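PDB 7DVE: C-glycoside 3-oxidase from Microbacterium trichothecenolyticum, which oxidises the C3 hydroxyl of the sugar in C-glycosides such as isoorientin and mangiferin, using FAD and molecular oxygen and releasing hydrogen peroxide. Local coordinates for residues 43-48 against 119-124; 51-56 against 126-131; 159-164 against 216-221. One frame throughout, in Å; residues are numbered along the deposited sequence.

Contact 1: 43-48 against 119-124. With FAD (flavin-adenine dinucleotide), chain C.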
# COMPACT_ATOMS: atom_id res chain seq x y z
N GLY A 43 8.31 9.70 10.36
CA GLY A 43 9.01 10.36 9.28
C GLY A 43 8.77 11.86 9.24
O GLY A 43 7.89 12.39 9.93
N PRO A 44 9.56 12.57 8.44
CA PRO A 44 9.31 14.01 8.25
C PRO A 44 8.12 14.26 7.34
O PRO A 44 7.57 13.36 6.71
CB PRO A 44 10.61 14.51 7.60
CG PRO A 44 11.14 13.29 6.87
CD PRO A 44 10.77 12.11 7.73
N THR A 45 7.74 15.53 7.27
CA THR A 45 6.89 16.02 6.20
C THR A 45 7.77 16.39 5.02
O THR A 45 8.63 17.27 5.15
CB THR A 45 6.11 17.26 6.65
OG1 THR A 45 5.58 17.04 7.96
CG2 THR A 45 5.01 17.60 5.68
N VAL A 46 7.56 15.75 3.86
CA VAL A 46 8.40 16.00 2.70
C VAL A 46 7.66 16.66 1.54
O VAL A 46 8.28 16.93 0.51
CB VAL A 46 9.08 14.69 2.21
CG1 VAL A 46 9.90 14.06 3.35
CG2 VAL A 46 8.04 13.71 1.67
N SER A 47 6.37 16.95 1.69
CA SER A 47 5.56 17.45 0.58
C SER A 47 4.42 18.31 1.11
O SER A 47 4.08 18.26 2.30
CB SER A 47 4.99 16.30 -0.25
OG SER A 47 4.33 15.38 0.59
N ASP A 48 3.83 19.11 0.21
CA ASP A 48 2.77 20.07 0.51
C ASP A 48 1.57 19.85 -0.41
O ASP A 48 1.73 19.83 -1.65
CB ASP A 48 3.25 21.52 0.35
CG ASP A 48 2.39 22.50 1.11
OD1 ASP A 48 2.04 22.18 2.27
OD2 ASP A 48 2.06 23.57 0.57
N SER A 119 9.34 6.16 5.48
CA SER A 119 9.15 6.87 6.75
C SER A 119 8.98 8.35 6.43
O SER A 119 9.98 9.07 6.26
CB SER A 119 10.31 6.64 7.69
OG SER A 119 10.19 5.38 8.34
N ASN A 120 7.73 8.81 6.34
CA ASN A 120 7.40 10.17 5.93
C ASN A 120 5.90 10.39 6.07
O ASN A 120 5.13 9.43 6.16
CB ASN A 120 7.85 10.44 4.49
CG ASN A 120 7.21 9.48 3.50
OD1 ASN A 120 7.81 8.45 3.14
ND2 ASN A 120 5.99 9.80 3.04
N VAL A 121 5.49 11.65 6.10
CA VAL A 121 4.06 11.94 6.10
C VAL A 121 3.51 11.54 4.74
O VAL A 121 4.08 11.89 3.70
CB VAL A 121 3.79 13.41 6.47
CG1 VAL A 121 2.31 13.77 6.29
CG2 VAL A 121 4.19 13.65 7.94
N GLY A 122 2.46 10.73 4.73
CA GLY A 122 1.96 10.10 3.52
C GLY A 122 2.33 8.63 3.36
O GLY A 122 1.70 7.94 2.54
N GLY A 123 3.30 8.14 4.14
CA GLY A 123 3.81 6.78 4.01
C GLY A 123 4.25 6.49 2.59
O GLY A 123 4.60 7.39 1.81
N MET A 124 4.19 5.21 2.23
CA MET A 124 4.56 4.77 0.89
C MET A 124 3.70 5.42 -0.20
O MET A 124 4.13 5.52 -1.36
CB MET A 124 4.47 3.26 0.81
CG MET A 124 5.81 2.61 0.90
SD MET A 124 5.84 0.81 1.00
CE MET A 124 4.57 0.40 -0.10
PA FAD C . 2.32 2.97 4.74
O1A FAD C . 3.65 2.33 4.89
O2A FAD C . 1.92 3.49 3.41
O5B FAD C . 2.34 4.12 5.87
C5B FAD C . 2.64 3.76 7.22
C4B FAD C . 3.24 4.94 7.94
O4B FAD C . 3.43 4.50 9.32
C3B FAD C . 4.65 5.25 7.40
O3B FAD C . 4.71 6.65 7.08
C2B FAD C . 5.52 4.95 8.63
O2B FAD C . 6.62 5.85 8.75
C1B FAD C . 4.57 5.20 9.79
N9A FAD C . 5.06 4.53 11.05
C8A FAD C . 5.40 3.23 11.07
N7A FAD C . 5.78 2.91 12.31
C5A FAD C . 5.69 4.01 13.06
C6A FAD C . 5.94 4.21 14.37
N6A FAD C . 6.37 3.15 15.05
N1A FAD C . 5.77 5.40 14.96
C2A FAD C . 5.32 6.47 14.17
N3A FAD C . 5.05 6.23 12.81
C4A FAD C . 5.24 5.01 12.29
N1 FAD C . 0.02 -0.07 -3.82
C2 FAD C . -1.13 -0.26 -4.57
O2 FAD C . -2.14 -0.64 -4.00
N3 FAD C . -1.10 -0.04 -5.96
C4 FAD C . 0.08 0.43 -6.58
O4 FAD C . 0.08 0.64 -7.80
C4X FAD C . 1.22 0.62 -5.80
N5 FAD C . 2.40 1.01 -6.34
C5X FAD C . 3.45 1.31 -5.52
C6 FAD C . 4.64 1.85 -6.05
C7 FAD C . 5.70 2.22 -5.23
C7M FAD C . 6.99 2.83 -5.84
C8 FAD C . 5.59 2.05 -3.85
C8M FAD C . 6.76 2.45 -2.94
C9 FAD C . 4.42 1.50 -3.32
C9A FAD C . 3.34 1.12 -4.15
N10 FAD C . 2.21 0.58 -3.64
C10 FAD C . 1.16 0.37 -4.43
C1' FAD C . 2.06 0.21 -2.20
C2' FAD C . 1.34 1.26 -1.34
O2' FAD C . 2.18 2.42 -1.25
C3' FAD C . 1.01 0.66 0.07
O3' FAD C . 0.15 -0.48 -0.07
C4' FAD C . 0.25 1.67 0.94
O4' FAD C . 1.02 2.85 1.08
C5' FAD C . -0.01 1.08 2.35
O5' FAD C . -0.53 2.09 3.23
P FAD C . -0.40 2.03 4.84
O1P FAD C . -0.79 3.32 5.49
O2P FAD C . -1.08 0.78 5.24
O3P FAD C . 1.17 1.95 5.23
O HOH W 1 4.78 14.63 3.23

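Contact 2: 51-56 against 126-131. With FAD (flavin-adenine dinucleotide), chain C.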
# COMPACT_ATOMS: atom_id res chain seq x y z
N GLY A 51 1.76 14.69 3.14
CA GLY A 51 1.36 13.45 2.52
C GLY A 51 1.20 13.48 1.02
O GLY A 51 0.91 12.44 0.42
N ALA A 52 1.36 14.63 0.38
CA ALA A 52 1.19 14.69 -1.07
C ALA A 52 2.32 13.93 -1.78
O ALA A 52 3.39 13.71 -1.22
CB ALA A 52 1.13 16.14 -1.53
N HIS A 53 2.06 13.50 -3.01
CA HIS A 53 3.05 12.72 -3.74
C HIS A 53 4.27 13.57 -4.08
O HIS A 53 4.15 14.75 -4.41
CB HIS A 53 2.45 12.14 -5.03
CG HIS A 53 3.22 10.97 -5.57
ND1 HIS A 53 4.41 11.12 -6.24
CD2 HIS A 53 2.98 9.63 -5.51
CE1 HIS A 53 4.88 9.92 -6.58
NE2 HIS A 53 4.02 9.01 -6.16
N VAL A 54 5.46 12.97 -4.02
CA VAL A 54 6.67 13.71 -4.35
C VAL A 54 6.62 14.25 -5.79
O VAL A 54 7.18 15.31 -6.07
CB VAL A 54 7.94 12.86 -4.10
CG1 VAL A 54 8.06 12.49 -2.60
CG2 VAL A 54 7.98 11.59 -4.99
N LYS A 55 5.92 13.59 -6.70
CA LYS A 55 5.85 14.16 -8.05
C LYS A 55 5.06 15.47 -8.13
O LYS A 55 4.92 16.04 -9.22
CB LYS A 55 5.25 13.14 -9.00
CG LYS A 55 6.08 11.87 -9.17
CD LYS A 55 6.14 11.44 -10.64
CE LYS A 55 7.09 10.27 -10.82
NZ LYS A 55 6.84 9.62 -12.13
N ASN A 56 4.52 15.96 -7.01
CA ASN A 56 4.02 17.32 -6.98
C ASN A 56 5.13 18.36 -6.93
O ASN A 56 4.84 19.54 -7.11
CB ASN A 56 3.11 17.52 -5.76
CG ASN A 56 1.74 16.96 -5.97
OD1 ASN A 56 0.92 17.53 -6.71
ND2 ASN A 56 1.46 15.83 -5.31
N ALA A 126 3.23 8.41 -0.62
CA ALA A 126 3.89 9.57 -1.21
C ALA A 126 4.75 9.19 -2.40
O ALA A 126 5.24 10.09 -3.10
CB ALA A 126 4.74 10.30 -0.18
N HIS A 127 4.91 7.89 -2.67
CA HIS A 127 5.85 7.41 -3.67
C HIS A 127 5.25 6.38 -4.61
O HIS A 127 5.96 5.91 -5.51
CB HIS A 127 7.08 6.76 -3.00
CG HIS A 127 7.65 7.56 -1.88
ND1 HIS A 127 8.54 8.59 -2.08
CD2 HIS A 127 7.43 7.51 -0.54
CE1 HIS A 127 8.87 9.12 -0.92
NE2 HIS A 127 8.22 8.48 0.03
N TRP A 128 3.99 5.97 -4.41
CA TRP A 128 3.44 4.82 -5.10
C TRP A 128 3.02 5.17 -6.52
O TRP A 128 3.13 6.32 -6.97
CB TRP A 128 2.27 4.23 -4.31
CG TRP A 128 1.00 5.05 -4.28
CD1 TRP A 128 0.87 6.42 -4.40
CD2 TRP A 128 -0.33 4.55 -4.10
NE1 TRP A 128 -0.46 6.79 -4.29
CE2 TRP A 128 -1.22 5.66 -4.12
CE3 TRP A 128 -0.86 3.27 -3.93
CZ2 TRP A 128 -2.60 5.52 -3.97
CZ3 TRP A 128 -2.25 3.14 -3.78
CH2 TRP A 128 -3.10 4.26 -3.81
N THR A 129 2.53 4.16 -7.26
CA THR A 129 2.02 4.35 -8.63
C THR A 129 0.52 4.10 -8.73
O THR A 129 0.02 3.80 -9.82
CB THR A 129 2.77 3.46 -9.62
OG1 THR A 129 2.63 2.10 -9.22
CG2 THR A 129 4.24 3.83 -9.73
N GLY A 130 -0.19 4.17 -7.61
CA GLY A 130 -1.61 4.50 -7.55
C GLY A 130 -2.60 3.52 -8.14
O GLY A 130 -3.76 3.90 -8.29
N ALA A 131 -2.22 2.28 -8.48
CA ALA A 131 -3.19 1.36 -9.09
C ALA A 131 -4.12 0.75 -8.03
O ALA A 131 -3.66 0.23 -7.00
CB ALA A 131 -2.46 0.27 -9.86
PA FAD C . 2.32 2.97 4.74
O1A FAD C . 3.65 2.33 4.89
O2A FAD C . 1.92 3.49 3.41
O5B FAD C . 2.34 4.12 5.87
C5B FAD C . 2.64 3.76 7.22
C4B FAD C . 3.24 4.94 7.94
O4B FAD C . 3.43 4.50 9.32
C3B FAD C . 4.65 5.25 7.40
O3B FAD C . 4.71 6.65 7.08
C2B FAD C . 5.52 4.95 8.63
O2B FAD C . 6.62 5.85 8.75
C1B FAD C . 4.57 5.20 9.79
N9A FAD C . 5.06 4.53 11.05
C8A FAD C . 5.40 3.23 11.07
N7A FAD C . 5.78 2.91 12.31
C5A FAD C . 5.69 4.01 13.06
C6A FAD C . 5.94 4.21 14.37
N6A FAD C . 6.37 3.15 15.05
N1A FAD C . 5.77 5.40 14.96
C2A FAD C . 5.32 6.47 14.17
N3A FAD C . 5.05 6.23 12.81
C4A FAD C . 5.24 5.01 12.29
N1 FAD C . 0.02 -0.07 -3.82
C2 FAD C . -1.13 -0.26 -4.57
O2 FAD C . -2.14 -0.64 -4.00
N3 FAD C . -1.10 -0.04 -5.96
C4 FAD C . 0.08 0.43 -6.58
O4 FAD C . 0.08 0.64 -7.80
C4X FAD C . 1.22 0.62 -5.80
N5 FAD C . 2.40 1.01 -6.34
C5X FAD C . 3.45 1.31 -5.52
C6 FAD C . 4.64 1.85 -6.05
C7 FAD C . 5.70 2.22 -5.23
C7M FAD C . 6.99 2.83 -5.84
C8 FAD C . 5.59 2.05 -3.85
C8M FAD C . 6.76 2.45 -2.94
C9 FAD C . 4.42 1.50 -3.32
C9A FAD C . 3.34 1.12 -4.15
N10 FAD C . 2.21 0.58 -3.64
C10 FAD C . 1.16 0.37 -4.43
C1' FAD C . 2.06 0.21 -2.20
C2' FAD C . 1.34 1.26 -1.34
O2' FAD C . 2.18 2.42 -1.25
C3' FAD C . 1.01 0.66 0.07
O3' FAD C . 0.15 -0.48 -0.07
C4' FAD C . 0.25 1.67 0.94
O4' FAD C . 1.02 2.85 1.08
C5' FAD C . -0.01 1.08 2.35
O5' FAD C . -0.53 2.09 3.23
P FAD C . -0.40 2.03 4.84
O1P FAD C . -0.79 3.32 5.49
O2P FAD C . -1.08 0.78 5.24
O3P FAD C . 1.17 1.95 5.23

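Contact 3: 159-164 against 216-221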
# COMPACT_ATOMS: atom_id res chain seq x y z
N ARG A 159 -13.89 6.40 -3.12
CA ARG A 159 -14.17 7.82 -2.84
C ARG A 159 -13.03 8.46 -2.04
O ARG A 159 -12.63 9.60 -2.30
CB ARG A 159 -15.48 7.95 -2.09
CG ARG A 159 -15.69 9.28 -1.40
CD ARG A 159 -17.05 9.31 -0.73
NE ARG A 159 -17.02 8.76 0.63
CZ ARG A 159 -16.75 9.47 1.72
NH1 ARG A 159 -16.39 10.74 1.65
NH2 ARG A 159 -16.88 8.89 2.91
N LEU A 160 -12.48 7.73 -1.06
CA LEU A 160 -11.43 8.32 -0.24
C LEU A 160 -10.19 8.61 -1.08
O LEU A 160 -9.51 9.63 -0.89
CB LEU A 160 -11.09 7.40 0.93
CG LEU A 160 -12.16 7.24 2.02
CD1 LEU A 160 -11.52 6.74 3.29
CD2 LEU A 160 -12.91 8.53 2.30
N LEU A 161 -9.89 7.74 -2.04
CA LEU A 161 -8.68 7.87 -2.84
C LEU A 161 -8.90 8.64 -4.13
O LEU A 161 -7.94 8.89 -4.85
CB LEU A 161 -8.10 6.47 -3.14
CG LEU A 161 -7.56 5.64 -1.95
CD1 LEU A 161 -7.66 4.13 -2.20
CD2 LEU A 161 -6.12 6.01 -1.63
N GLY A 162 -10.14 9.05 -4.43
CA GLY A 162 -10.44 9.77 -5.66
C GLY A 162 -10.04 8.94 -6.87
O GLY A 162 -9.33 9.41 -7.76
N VAL A 163 -10.47 7.68 -6.86
CA VAL A 163 -10.04 6.70 -7.86
C VAL A 163 -10.79 6.94 -9.16
O VAL A 163 -12.01 7.10 -9.15
CB VAL A 163 -10.29 5.27 -7.37
CG1 VAL A 163 -10.34 4.32 -8.57
CG2 VAL A 163 -9.22 4.86 -6.39
N THR A 164 -10.08 6.94 -10.28
CA THR A 164 -10.74 7.12 -11.56
C THR A 164 -10.10 6.22 -12.60
O THR A 164 -8.91 5.89 -12.51
CB THR A 164 -10.67 8.57 -12.03
OG1 THR A 164 -11.22 8.65 -13.36
CG2 THR A 164 -9.22 9.02 -12.06
N ASP A 216 -2.66 12.96 1.26
CA ASP A 216 -3.22 14.29 1.06
C ASP A 216 -4.68 14.21 0.65
O ASP A 216 -5.52 14.94 1.17
CB ASP A 216 -2.42 15.04 -0.01
CG ASP A 216 -2.28 14.25 -1.30
OD1 ASP A 216 -2.19 13.02 -1.22
OD2 ASP A 216 -2.25 14.85 -2.40
N VAL A 217 -5.01 13.27 -0.25
CA VAL A 217 -6.38 13.17 -0.74
C VAL A 217 -7.27 12.44 0.26
O VAL A 217 -8.43 12.81 0.45
CB VAL A 217 -6.39 12.49 -2.12
CG1 VAL A 217 -7.83 12.35 -2.64
CG2 VAL A 217 -5.55 13.29 -3.08
N VAL A 218 -6.75 11.39 0.90
CA VAL A 218 -7.52 10.66 1.90
C VAL A 218 -7.84 11.57 3.08
O VAL A 218 -8.98 11.61 3.56
CB VAL A 218 -6.78 9.39 2.33
CG1 VAL A 218 -7.67 8.59 3.28
CG2 VAL A 218 -6.42 8.55 1.12
N LEU A 219 -6.85 12.31 3.57
CA LEU A 219 -7.07 13.25 4.67
C LEU A 219 -8.04 14.35 4.25
O LEU A 219 -8.95 14.72 5.01
CB LEU A 219 -5.73 13.87 5.10
CG LEU A 219 -4.77 13.03 5.96
CD1 LEU A 219 -3.49 13.80 6.24
CD2 LEU A 219 -5.41 12.59 7.27
N GLY A 220 -7.85 14.89 3.03
CA GLY A 220 -8.78 15.84 2.46
C GLY A 220 -8.88 17.15 3.21
O GLY A 220 -8.30 17.33 4.29
N ASP A 221 -9.66 18.08 2.64
CA ASP A 221 -9.87 19.33 3.34
C ASP A 221 -10.68 19.14 4.60
O ASP A 221 -10.54 19.94 5.52
CB ASP A 221 -10.53 20.36 2.44
CG ASP A 221 -9.70 20.69 1.22
OD1 ASP A 221 -8.44 20.76 1.32
OD2 ASP A 221 -10.32 20.94 0.17

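Contact 1: 43-48 against 119-124
T45 and V121 lie side by side with their side chains running the same way, and one branch of each makes the touch: OG1 of T45 sits 3.7 Å from CG2 of V121. With CG1 of V121 anti to its backbone N (chi1 172°), CG2 is the branch left facing T45, and it also rests against the P44 carbonyl. The threonine hydroxyl has its polar partner elsewhere, in D233. Next to this pair, V121 N donates to P44 O over 2.8 Å. The same oxygen takes a CA-H contact from N120, whose CA is 3.3 Å away. G43 packs backbone to backbone, its CA 3.4 Å from S119 O, and a CB at that position would run into the chain at S119 and N120.

Both pieces are loops of the FAD-binding part of the GMC oxidoreductase fold. Residues 43-48 follow strand 37-40 of the parallel Rossmann-type sheet, while 119-124 holds a type II turn, N120 to G123, that delivers M124 N to FAD O2A at 3.1 Å.

N120 folds its carboxamide back over this turn. ND2 donates to V121 O at 2.9 Å, arriving above that carbonyl's plane, and to G123 O at 3.0 Å. OD1 accepts from H127, which fixes which end of the amide is which. An alanine here would probably leave H127 NE2 without its acceptor and the two turn carbonyls without their shared donor. Beyond the turn, a water accepts from V46 N and donates to S47 OG and V121 O, bridging the two loops.

Contact 2: 51-56 against 126-131
H53 carries CG anti to its backbone N (chi1 -160°), and chi2 of -76° then turns the imidazole so that A126 O lies over the centre of one face while NE2 reaches W128 O at the ring's edge. That NE2 bond to W128 O is 2.9 Å and uses a lone pair in the carbonyl plane, though the acceptor is tilted somewhat from the imidazole plane. The other ring nitrogen, ND1, accepts from K55 N, 2.9 Å away and nearly in the ring plane. Held at both nitrogens, the ring can hardly flip, and the pattern is consistent with a neutral imidazole protonated on NE2. W212 meets the same ring from outside the two segments.

A126 O has a second job: V54 N donates to it over 3.0 Å, in the carbonyl plane. The V54 side chain crosses H127 obliquely, CG1 standing 3.9 Å from CE1 of that ring, and H127 NE2 is turned to N120 OD1.

W128 has CG between its backbone N and carbonyl carbon (chi1 71°), which lays the indole with G130 CA over one face. CD1 meets H53 CD2 edge to edge, CE3 is 3.5 Å from FAD N1, and NE1 donates to S213 O. Further along, T129 OG1 donates to FAD N5 at 3.1 Å. A131 completes the grip, its N giving to FAD O4 at 2.9 Å and its O taking from FAD N3 at 2.8 Å. With these bonds 126-131 forms one wall of the flavin site of this GMC oxidoreductase, holding the isoalloxazine at N5, O4 and N3.

Contact 3: 159-164 against 216-221
V218 packs against both L160 and L161 where the C-terminal end of helix 149-161 meets helix 215-224, within the GMC oxidoreductase fold. The first helix finishes in a Schellman motif, with G162 as the residue of positive phi, and its last turn is what the second helix rests on. No hydrogen bond crosses the contact; it is held by apolar side chains and a close backbone approach.

L161 starts out pointing away from the other helix, but its torsions bring the end back. CG is anti to the carbonyl carbon (chi1 -66°), and chi2 of 152° extends CD1, so CD2 is the branch that bends round to V218. The two side chains lie alongside each other, pointing the same way, with L161 CD2 3.8 Å from V218 CG2. V218 spreads its methyls between the two leucines: CG1, anti to the backbone N, faces L160 CD1 at a looser 4.3 Å, while CG2 serves L161. L160 also packs on helices 19-31 and 490-510, and V218 on helix 19-31. L161 touches W128 and L491.

V217 points toward the end of the first helix. Its CG1 is anti to the backbone N (chi1 179°), and this methyl comes 3.6 Å from L160 O and 4.1 Å from L161 O. R26, from helix 19-31, hydrogen-bonds V218 O. Backbone also meets backbone: the CA-H of V218 is directed at L160 O, with CA and O 3.6 Å apart.

How the contacts relate
Leaving strand 37-40 of the Rossmann-type sheet, the chain lays down 43-48 and then 51-56 before helix 60-69. After strand 116-117 it returns with 119-124, closing contact 1, and then 126-131, closing contact 2. The segments alternate, so the two contacts cross, joining the same pair of loops in two places beside FAD. They also touch directly: S47 OG bonds to A52 O, and V121 CG1 packs on G51 N. Contact 3 follows in series, opening at helix 149-161 and closing when helix 215-224 arrives. It packs onto contact 2 through A52 with D216 and W128 with L161, but does not touch contact 1.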